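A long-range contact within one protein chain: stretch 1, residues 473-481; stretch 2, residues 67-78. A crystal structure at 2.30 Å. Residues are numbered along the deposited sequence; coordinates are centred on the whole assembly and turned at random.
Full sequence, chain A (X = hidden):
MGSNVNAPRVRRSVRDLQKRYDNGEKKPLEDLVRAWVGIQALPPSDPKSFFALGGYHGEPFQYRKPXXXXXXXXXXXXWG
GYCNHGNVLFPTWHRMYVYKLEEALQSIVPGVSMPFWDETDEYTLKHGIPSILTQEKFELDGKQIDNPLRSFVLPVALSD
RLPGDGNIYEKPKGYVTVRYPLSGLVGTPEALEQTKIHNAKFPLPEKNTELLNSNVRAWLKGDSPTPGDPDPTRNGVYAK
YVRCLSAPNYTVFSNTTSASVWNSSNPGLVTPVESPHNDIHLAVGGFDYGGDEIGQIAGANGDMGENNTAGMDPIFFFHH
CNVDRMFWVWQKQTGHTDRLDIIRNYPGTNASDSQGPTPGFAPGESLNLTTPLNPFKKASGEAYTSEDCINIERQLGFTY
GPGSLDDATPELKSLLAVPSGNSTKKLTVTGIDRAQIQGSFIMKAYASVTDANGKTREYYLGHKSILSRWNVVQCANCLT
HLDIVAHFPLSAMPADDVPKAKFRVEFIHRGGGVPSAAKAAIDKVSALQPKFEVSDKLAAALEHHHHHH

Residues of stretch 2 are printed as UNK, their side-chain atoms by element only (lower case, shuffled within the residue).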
# COMPACT_ATOMS: atom_id res chain seq x y z
N VAL A 473 -14.25 -0.48 -8.28
CA VAL A 473 -13.32 0.45 -7.67
C VAL A 473 -13.46 0.41 -6.14
O VAL A 473 -14.59 0.35 -5.60
CB VAL A 473 -13.53 1.87 -8.21
CG1 VAL A 473 -14.97 2.35 -8.05
CG2 VAL A 473 -12.56 2.85 -7.58
N GLN A 474 -12.31 0.51 -5.46
CA GLN A 474 -12.23 0.34 -4.01
C GLN A 474 -12.53 1.63 -3.22
O GLN A 474 -12.65 1.52 -2.01
CB GLN A 474 -10.86 -0.18 -3.59
CG GLN A 474 -10.67 -1.67 -3.83
CD GLN A 474 -9.35 -2.18 -3.27
OE1 GLN A 474 -8.77 -1.58 -2.34
NE2 GLN A 474 -8.87 -3.28 -3.83
N CYS A 475 -12.64 2.81 -3.81
CA CYS A 475 -13.03 4.03 -3.05
C CYS A 475 -14.30 4.64 -3.67
O CYS A 475 -14.42 4.65 -4.89
CB CYS A 475 -11.88 5.03 -2.91
SG CYS A 475 -10.81 5.30 -4.36
N ALA A 476 -15.25 5.11 -2.86
CA ALA A 476 -16.54 5.65 -3.38
C ALA A 476 -16.32 6.99 -4.12
O ALA A 476 -17.19 7.44 -4.88
CB ALA A 476 -17.54 5.82 -2.25
N ASN A 477 -15.15 7.59 -3.91
CA ASN A 477 -14.84 8.97 -4.32
C ASN A 477 -14.37 9.05 -5.78
O ASN A 477 -14.93 9.85 -6.54
CB ASN A 477 -13.81 9.60 -3.36
CG ASN A 477 -12.57 8.75 -3.11
OD1 ASN A 477 -12.41 7.66 -3.65
ND2 ASN A 477 -11.68 9.26 -2.27
N CYS A 478 -13.33 8.28 -6.17
CA CYS A 478 -12.65 8.39 -7.52
C CYS A 478 -12.72 7.06 -8.28
O CYS A 478 -12.04 6.07 -7.94
CB CYS A 478 -11.18 8.80 -7.40
SG CYS A 478 -10.29 9.00 -8.98
N LEU A 479 -13.52 7.08 -9.35
CA LEU A 479 -13.61 5.98 -10.30
C LEU A 479 -12.40 6.04 -11.27
O LEU A 479 -11.50 5.20 -11.17
CB LEU A 479 -14.96 6.08 -11.02
CG LEU A 479 -15.57 4.76 -11.49
CD1 LEU A 479 -17.08 4.79 -11.40
CD2 LEU A 479 -15.11 4.44 -12.91
N THR A 480 -12.37 7.05 -12.15
CA THR A 480 -11.26 7.30 -13.12
C THR A 480 -11.55 8.62 -13.86
O THR A 480 -12.40 8.65 -14.74
CB THR A 480 -11.07 6.11 -14.07
OG1 THR A 480 -10.18 5.19 -13.43
CG2 THR A 480 -10.51 6.46 -15.43
N HIS A 481 -10.84 9.71 -13.51
CA HIS A 481 -11.20 11.07 -14.01
C HIS A 481 -10.67 11.30 -15.43
O HIS A 481 -9.50 11.02 -15.72
CB HIS A 481 -10.73 12.15 -13.01
CG HIS A 481 -11.69 12.37 -11.90
ND1 HIS A 481 -12.32 13.58 -11.70
CD2 HIS A 481 -12.17 11.53 -10.95
CE1 HIS A 481 -13.12 13.49 -10.66
NE2 HIS A 481 -13.05 12.24 -10.18
N UNK A 67 -1.95 -0.74 -6.86
CA UNK A 67 -2.63 0.40 -7.53
C UNK A 67 -4.10 0.46 -7.10
O UNK A 67 -4.62 1.56 -6.83
c UNK A 67 -2.52 0.34 -9.07
c UNK A 67 -3.32 1.42 -9.74
c UNK A 67 -1.09 0.40 -9.57
N UNK A 68 -4.80 -0.66 -7.10
CA UNK A 68 -6.24 -0.64 -6.74
C UNK A 68 -6.49 0.01 -5.40
O UNK A 68 -7.55 0.63 -5.18
c UNK A 68 -6.81 -2.03 -6.68
o UNK A 68 -6.95 -2.12 -9.07
o UNK A 68 -6.51 -3.98 -7.96
c UNK A 68 -6.75 -2.76 -8.01
N UNK A 69 -5.49 -0.13 -4.52
CA UNK A 69 -5.59 0.32 -3.14
C UNK A 69 -5.18 1.78 -2.96
O UNK A 69 -5.36 2.31 -1.85
c UNK A 69 -4.73 -0.57 -2.28
N UNK A 70 -4.62 2.43 -3.98
CA UNK A 70 -4.17 3.84 -3.84
C UNK A 70 -5.34 4.79 -3.51
O UNK A 70 -6.47 4.57 -3.95
c UNK A 70 -1.81 3.82 -6.94
c UNK A 70 -3.50 4.28 -5.15
c UNK A 70 -1.08 4.12 -4.53
c UNK A 70 -2.17 3.61 -5.47
N UNK A 71 -5.06 5.90 -2.79
CA UNK A 71 -6.07 6.93 -2.59
C UNK A 71 -6.39 7.66 -3.89
O UNK A 71 -5.66 7.51 -4.86
c UNK A 71 -4.04 7.58 -1.45
c UNK A 71 -3.88 6.17 -1.98
c UNK A 71 -5.50 7.93 -1.57
N UNK A 72 -7.43 8.49 -3.83
CA UNK A 72 -8.11 9.15 -4.97
C UNK A 72 -7.11 9.98 -5.79
O UNK A 72 -7.13 9.92 -7.01
c UNK A 72 -9.61 11.25 -5.26
o UNK A 72 -11.88 11.86 -5.80
c UNK A 72 -10.98 11.84 -4.95
c UNK A 72 -9.27 10.01 -4.43
n UNK A 72 -11.15 12.33 -3.73
N UNK A 73 -6.24 10.74 -5.11
CA UNK A 73 -5.27 11.60 -5.76
C UNK A 73 -4.03 10.92 -6.29
O UNK A 73 -3.17 11.59 -6.81
o UNK A 73 -6.82 13.81 -5.33
c UNK A 73 -4.82 12.67 -4.78
c UNK A 73 -5.91 13.65 -4.48
o UNK A 73 -5.88 14.27 -3.40
N UNK A 74 -3.92 9.61 -6.15
CA UNK A 74 -2.70 8.91 -6.49
C UNK A 74 -2.95 7.83 -7.51
O UNK A 74 -2.00 7.34 -8.17
o UNK A 74 -1.10 8.76 -3.13
o UNK A 74 -1.39 10.43 -4.52
c UNK A 74 -2.12 8.24 -5.23
c UNK A 74 -1.48 9.22 -4.24
N UNK A 75 -4.21 7.41 -7.59
CA UNK A 75 -4.64 6.23 -8.38
C UNK A 75 -4.74 6.66 -9.85
O UNK A 75 -4.94 7.85 -10.17
c UNK A 75 -5.98 5.66 -7.87
c UNK A 75 -7.13 6.64 -8.13
c UNK A 75 -6.29 4.29 -8.46
c UNK A 75 -7.44 3.53 -7.76
N UNK A 76 -4.64 5.68 -10.72
CA UNK A 76 -4.62 5.87 -12.13
C UNK A 76 -5.19 4.61 -12.75
O UNK A 76 -5.05 3.53 -12.19
c UNK A 76 -0.41 3.99 -11.17
o UNK A 76 0.53 1.91 -11.88
c UNK A 76 -2.22 5.02 -12.41
c UNK A 76 -0.37 2.93 -12.05
c UNK A 76 -2.15 3.96 -13.29
c UNK A 76 -1.25 2.92 -13.12
c UNK A 76 -3.19 6.15 -12.62
c UNK A 76 -1.32 5.02 -11.36
N UNK A 77 -5.88 4.77 -13.88
CA UNK A 77 -6.54 3.66 -14.55
C UNK A 77 -5.52 2.74 -15.22
O UNK A 77 -4.50 3.21 -15.64
c UNK A 77 -6.75 5.66 -15.86
c UNK A 77 -6.15 6.05 -14.53
c UNK A 77 -7.42 4.32 -15.61
N UNK A 78 -5.81 1.45 -15.29
CA UNK A 78 -4.97 0.47 -15.97
C UNK A 78 -5.89 -0.63 -16.53
O UNK A 78 -7.07 -0.67 -16.17
c UNK A 78 -4.37 -2.40 -14.12
c UNK A 78 -5.36 -1.36 -11.76
c UNK A 78 -4.83 -3.25 -13.13
c UNK A 78 -4.92 -0.52 -12.77
c UNK A 78 -3.90 -0.10 -15.04
o UNK A 78 -5.80 -3.58 -10.97
c UNK A 78 -5.33 -2.74 -11.94
c UNK A 78 -4.42 -1.03 -13.96
O HOH W 1 -9.73 0.81 -7.00
O HOH W 2 -9.08 8.64 -1.08
O HOH W 3 -14.13 12.35 -7.15

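Position 67 carries three carbons, one bearing the other two, and lies out of reach of stretch 1: a beta-branched aliphatic, V67.

Position 68 has two carbons, the second bearing two oxygens, a short carboxylate. Its CB lies 3.7 Å from Q474 NE2, but the end of the side chain leads away. This is D68. One carboxylate oxygen, OD1, accepts a 2.7 Å hydrogen bond from the hydroxyl oxygen at position 78, so the acid is held within its own stretch.

Position 69 has a single carbon, hence A69; Q474 OE1 approaches its CA at 3.8 Å and its CB at 4.2 Å.

Position 70 has four carbons forked at the second, pointing away: L70. It meets stretch 1 through its backbone, its O lying 4.4 Å from C475 SG.

At position 71 three carbons close a ring onto the backbone N, which defines P71.

Position 72 has three carbons, the third carrying one oxygen and one nitrogen: a long amide, Q72. It has the largest covered area in either stretch. Its CB packs 3.3 Å from N477 ND2, and its OE1 lies 3.5 Å from C478 CB. Q72 NE2 and N477 ND2 are 3.4 Å apart, but both are donors, so no hydrogen bond joins them.

Position 73 shows two carbons, the second with two oxygens, and does not touch stretch 1: D73.

Position 74 shows the same atoms, out of reach of stretch 1: D74. D74 N donates to P71 O (3.0 Å), a bond within the 71-74 segment.

Position 75 has four carbons forked at the first, one arm two carbons long. This is I75, whose CG2 lies 4.0 Å from C478 SG in an apolar contact.

Position 76 has one carbon followed by a six-carbon ring bearing an oxygen and points away: Y76.

Position 77 again closes three carbons onto its N, giving P77; its CB sits 3.6 Å from T480 OG1.

Position 78 repeats the hydroxylated ring and makes no contact across the stretches. It is Y78.

No direct hydrogen bond crosses the contact, which buries 477 Å². Packing is supplemented by water: water 1 donates to D68 O (2.8 Å) and accepts from Q474 N (3.0 Å), while water 2 accepts from Q72 N (3.2 Å) and N477 ND2 (2.9 Å). Water 3 lies 2.7 Å from both Q72 OE1 and N477 O. Because residues 477-481 are poorly ordered, the geometry around Q474 is the firmer evidence.

Stretch 2 67-78: VDALPQDDIYPY
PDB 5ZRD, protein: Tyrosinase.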